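Local coordinates for soluble secreted antigen MPT53 (Mycobacterium tuberculosis, PDB 1LU4), which probably oxidises reduced, unfolded secreted proteins to form their disulfide bonds, as a DsbE-like member of the thioredoxin family, at residues L29-P34 / G89-R94. Numbering follows the deposited sequence. Where two conformers were deposited one is given.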
ATOM      1  N   LEU A  29      -0.063  -4.335   1.134  1.00  7.96           N
ATOM      2  CA  LEU A  29      -0.008  -2.989   1.678  1.00  7.98           C
ATOM      3  C   LEU A  29       1.164  -2.256   1.045  1.00  8.33           C
ATOM      4  O   LEU A  29       2.271  -2.826   0.945  1.00  9.97           O
ATOM      5  CB  LEU A  29       0.197  -2.988   3.198  1.00  9.06           C
ATOM      6  CG  LEU A  29      -0.788  -3.807   4.024  1.00 10.01           C
ATOM      7  CD1 LEU A  29      -0.463  -3.671   5.504  1.00 11.76           C
ATOM      8  CD2 LEU A  29      -2.254  -3.454   3.713  1.00 11.36           C
ATOM      9  N   TRP A  30       0.950  -1.011   0.640  1.00  7.95           N
ATOM     10  CA  TRP A  30       2.000  -0.213   0.049  1.00  7.86           C
ATOM     11  C   TRP A  30       2.036   1.115   0.777  1.00  7.71           C
ATOM     12  O   TRP A  30       1.091   1.904   0.714  1.00  8.56           O
ATOM     13  CB  TRP A  30       1.746  -0.004  -1.442  1.00  9.25           C
ATOM     14  CG  TRP A  30       2.809   0.756  -2.179  1.00  8.24           C
ATOM     15  CD1 TRP A  30       4.150   0.488  -2.237  1.00  9.35           C
ATOM     16  CD2 TRP A  30       2.628   1.900  -3.035  1.00  8.52           C
ATOM     17  NE1 TRP A  30       4.812   1.380  -3.035  1.00 10.14           N
ATOM     18  CE2 TRP A  30       3.895   2.250  -3.533  1.00  9.20           C
ATOM     19  CE3 TRP A  30       1.489   2.636  -3.403  1.00  9.41           C
ATOM     20  CZ2 TRP A  30       4.058   3.338  -4.403  1.00 10.79           C
ATOM     21  CZ3 TRP A  30       1.663   3.731  -4.280  1.00 10.76           C
ATOM     22  CH2 TRP A  30       2.940   4.040  -4.745  1.00 11.03           C
ATOM     23  N   PHE A  31       3.149   1.343   1.491  1.00  7.42           N
ATOM     24  CA  PHE A  31       3.340   2.587   2.275  1.00  8.43           C
ATOM     25  C   PHE A  31       4.066   3.579   1.439  1.00  7.52           C
ATOM     26  O   PHE A  31       5.205   3.333   0.975  1.00  9.39           O
ATOM     27  CB  PHE A  31       4.178   2.243   3.537  1.00  8.64           C
ATOM     28  CG  PHE A  31       3.448   1.329   4.493  1.00  8.96           C
ATOM     29  CD1 PHE A  31       3.444  -0.064   4.334  1.00 10.32           C
ATOM     30  CD2 PHE A  31       2.741   1.867   5.580  1.00 10.07           C
ATOM     31  CE1 PHE A  31       2.770  -0.865   5.231  1.00 11.52           C
ATOM     32  CE2 PHE A  31       2.050   1.046   6.465  1.00 11.00           C
ATOM     33  CZ  PHE A  31       2.038  -0.333   6.297  1.00 11.91           C
ATOM     34  N   TRP A  32       3.438   4.723   1.204  1.00  7.95           N
ATOM     35  CA  TRP A  32       3.991   5.730   0.257  1.00  7.71           C
ATOM     36  C   TRP A  32       3.808   7.129   0.803  1.00  7.17           C
ATOM     37  O   TRP A  32       3.038   7.418   1.723  1.00  7.83           O
ATOM     38  CB  TRP A  32       3.247   5.576  -1.058  1.00  8.15           C
ATOM     39  CG  TRP A  32       1.777   5.771  -1.150  1.00  7.51           C
ATOM     40  CD1 TRP A  32       0.836   4.801  -0.986  1.00  7.75           C
ATOM     41  CD2 TRP A  32       1.057   6.978  -1.444  1.00  8.05           C
ATOM     42  NE1 TRP A  32      -0.437   5.295  -1.154  1.00  7.99           N
ATOM     43  CE2 TRP A  32      -0.320   6.635  -1.448  1.00  7.85           C
ATOM     44  CE3 TRP A  32       1.437   8.291  -1.713  1.00  9.38           C
ATOM     45  CZ2 TRP A  32      -1.330   7.568  -1.718  1.00  8.12           C
ATOM     46  CZ3 TRP A  32       0.438   9.212  -1.976  1.00  9.43           C
ATOM     47  CH2 TRP A  32      -0.935   8.862  -1.963  1.00  9.19           C
ATOM     48  N   THR A  33       4.594   8.052   0.176  1.00  7.99           N
ATOM     49  CA  THR A  33       4.344   9.467   0.343  1.00  8.39           C
ATOM     50  C   THR A  33       4.392  10.103  -1.040  1.00  7.99           C
ATOM     51  O   THR A  33       5.118   9.616  -1.903  1.00  8.94           O
ATOM     52  CB  THR A  33       5.408  10.135   1.264  1.00  9.89           C
ATOM     53  OG1 THR A  33       6.722  10.166   0.610  1.00 13.74           O
ATOM     54  CG2 THR A  33       5.569   9.539   2.618  1.00 14.18           C
ATOM     55  N   PRO A  34       3.617  11.181  -1.312  1.00  8.50           N
ATOM     56  CA  PRO A  34       3.470  11.607  -2.702  1.00  8.86           C
ATOM     57  C   PRO A  34       4.681  12.304  -3.276  1.00  8.84           C
ATOM     58  O   PRO A  34       4.780  12.449  -4.506  1.00  9.57           O
ATOM     59  CB  PRO A  34       2.240  12.529  -2.639  1.00  9.74           C
ATOM     60  CG  PRO A  34       2.173  13.006  -1.197  1.00  9.42           C
ATOM     61  CD  PRO A  34       2.659  11.781  -0.416  1.00  9.70           C
ATOM     62  N   GLY A  89       0.411   8.810  11.235  1.00 11.47           N
ATOM     63  CA  GLY A  89       1.373   7.751  11.207  1.00 11.58           C
ATOM     64  C   GLY A  89       1.110   6.593  12.107  1.00 10.91           C
ATOM     65  O   GLY A  89       2.021   5.792  12.353  1.00 11.62           O
ATOM     66  N   VAL A  90      -0.104   6.441  12.615  1.00 11.12           N
ATOM     67  CA  VAL A  90      -0.393   5.342  13.525  1.00 11.11           C
ATOM     68  C   VAL A  90      -0.296   3.977  12.852  1.00  9.82           C
ATOM     69  O   VAL A  90       0.222   3.035  13.434  1.00 10.78           O
ATOM     70  CB  VAL A  90      -1.769   5.595  14.177  1.00 13.00           C
ATOM     71  CG1 VAL A  90      -2.314   4.378  14.932  1.00 15.42           C
ATOM     72  CG2 VAL A  90      -1.706   6.802  15.136  1.00 15.83           C
ATOM     73  N   ILE A  91      -0.819   3.873  11.619  1.00 10.16           N
ATOM     74  CA  ILE A  91      -0.686   2.559  10.948  1.00  9.82           C
ATOM     75  C   ILE A  91       0.741   2.322  10.533  1.00  8.73           C
ATOM     76  O   ILE A  91       1.274   1.197  10.665  1.00 10.13           O
ATOM     77  CB  ILE A  91      -1.656   2.469   9.724  1.00 11.33           C
ATOM     78  CG1 ILE A  91      -3.109   2.750  10.172  1.00 13.75           C
ATOM     79  CG2 ILE A  91      -1.496   1.152   9.027  1.00 12.45           C
ATOM     80  CD1 ILE A  91      -3.972   3.003   8.925  1.00 18.17           C
ATOM     81  N   TRP A  92       1.446   3.349  10.067  1.00  9.61           N
ATOM     82  CA  TRP A  92       2.850   3.211   9.712  1.00 10.01           C
ATOM     83  C   TRP A  92       3.692   2.618  10.737  1.00 11.39           C
ATOM     84  O   TRP A  92       4.504   1.782  10.833  1.00 10.90           O
ATOM     85  CB  TRP A  92       3.502   4.486   9.295  0.52 11.41           C
ATOM     86  CG  TRP A  92       3.164   4.841   7.908  0.52  9.78           C
ATOM     87  CD1 TRP A  92       1.932   5.033   7.370  0.52 10.59           C
ATOM     88  CD2 TRP A  92       4.113   5.060   6.853  0.52 10.27           C
ATOM     89  NE1 TRP A  92       2.006   5.353   6.116  0.52  8.77           N
ATOM     90  CE2 TRP A  92       3.325   5.388   5.731  0.52  9.63           C
ATOM     91  CE3 TRP A  92       5.498   5.033   6.678  0.52 12.92           C
ATOM     92  CZ2 TRP A  92       3.676   5.712   4.401  0.52  7.50           C
ATOM     93  CZ3 TRP A  92       5.958   5.342   5.399  0.52 12.74           C
ATOM     94  CH2 TRP A  92       5.067   5.651   4.375  0.52 13.15           C
ATOM     95  N   ALA A  93       3.207   3.064  11.987  1.00  9.97           N
ATOM     96  CA  ALA A  93       4.041   2.727  13.610  1.00 12.04           C
ATOM     97  C   ALA A  93       3.670   1.287  13.735  1.00 11.11           C
ATOM     98  O   ALA A  93       4.535   0.535  14.145  1.00 12.49           O
ATOM     99  CB  ALA A  93       3.581   3.651  14.589  1.00 14.03           C
ATOM    100  N   ARG A  94       2.441   0.857  13.458  1.00 12.57           N
ATOM    101  CA  ARG A  94       1.995  -0.503  13.740  1.00 13.52           C
ATOM    102  C   ARG A  94       2.836  -1.465  12.928  1.00 14.57           C
ATOM    103  O   ARG A  94       3.098  -2.580  13.368  1.00 16.13           O
ATOM    104  CB  ARG A  94       0.472  -0.566  13.518  1.00 16.74           C
ATOM    105  CG  ARG A  94      -0.129  -1.947  13.736  1.00 23.42           C
ATOM    106  CD  ARG A  94      -1.597  -1.705  13.328  1.00 33.78           C
ATOM    107  NE  ARG A  94      -2.302  -1.373  14.544  1.00 47.16           N
ATOM    108  CZ  ARG A  94      -2.907  -2.143  15.426  1.00 38.64           C
ATOM    109  NH1 ARG A  94      -2.984  -3.463  15.319  1.00 34.35           N
ATOM    110  NH2 ARG A  94      -3.466  -1.543  16.456  1.00 37.14           N
TER
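Phe-31 sets one edge of its ring on a face of the Trp-92 indole, a T-shaped stack with planes at 83° and the phenyl and five-membered-ring centroids 4.8 Å apart; Trp-92 is modelled in two conformers, and this geometry holds for the one described. Phe-31 CD2 makes the approach, 3.6 Å from both Trp-92 CE2 and Trp-92 NE1. Phe-31 CG, anti to the carbonyl carbon and beside the backbone N, carries the ring there. The same indole face receives Phe-31 CB, 3.8 Å from the centroid of the six-membered ring and 19° off its normal, a CH-pi contact. Phe-31 therefore lies over both rings of the indole, on one face. At the indole rim, near its plane, Trp-32 O lies 3.2 Å from Trp-92 CZ2. Ile-91 CG2 adds a looser apolar contact, 4.4 Å from Phe-31 CE2. Trp-92 NE1 makes a weak hydrogen bond to Ile-61 O. In this thioredoxin-like fold helix 90-94 packs against central strand 27-32, the axes of segments 90-94 and 29-32 approaching to 10.7 Å at 119°, while Trp-32, whose CB leaves the strand away from that helix, packs on helices 37-52 and 67-77.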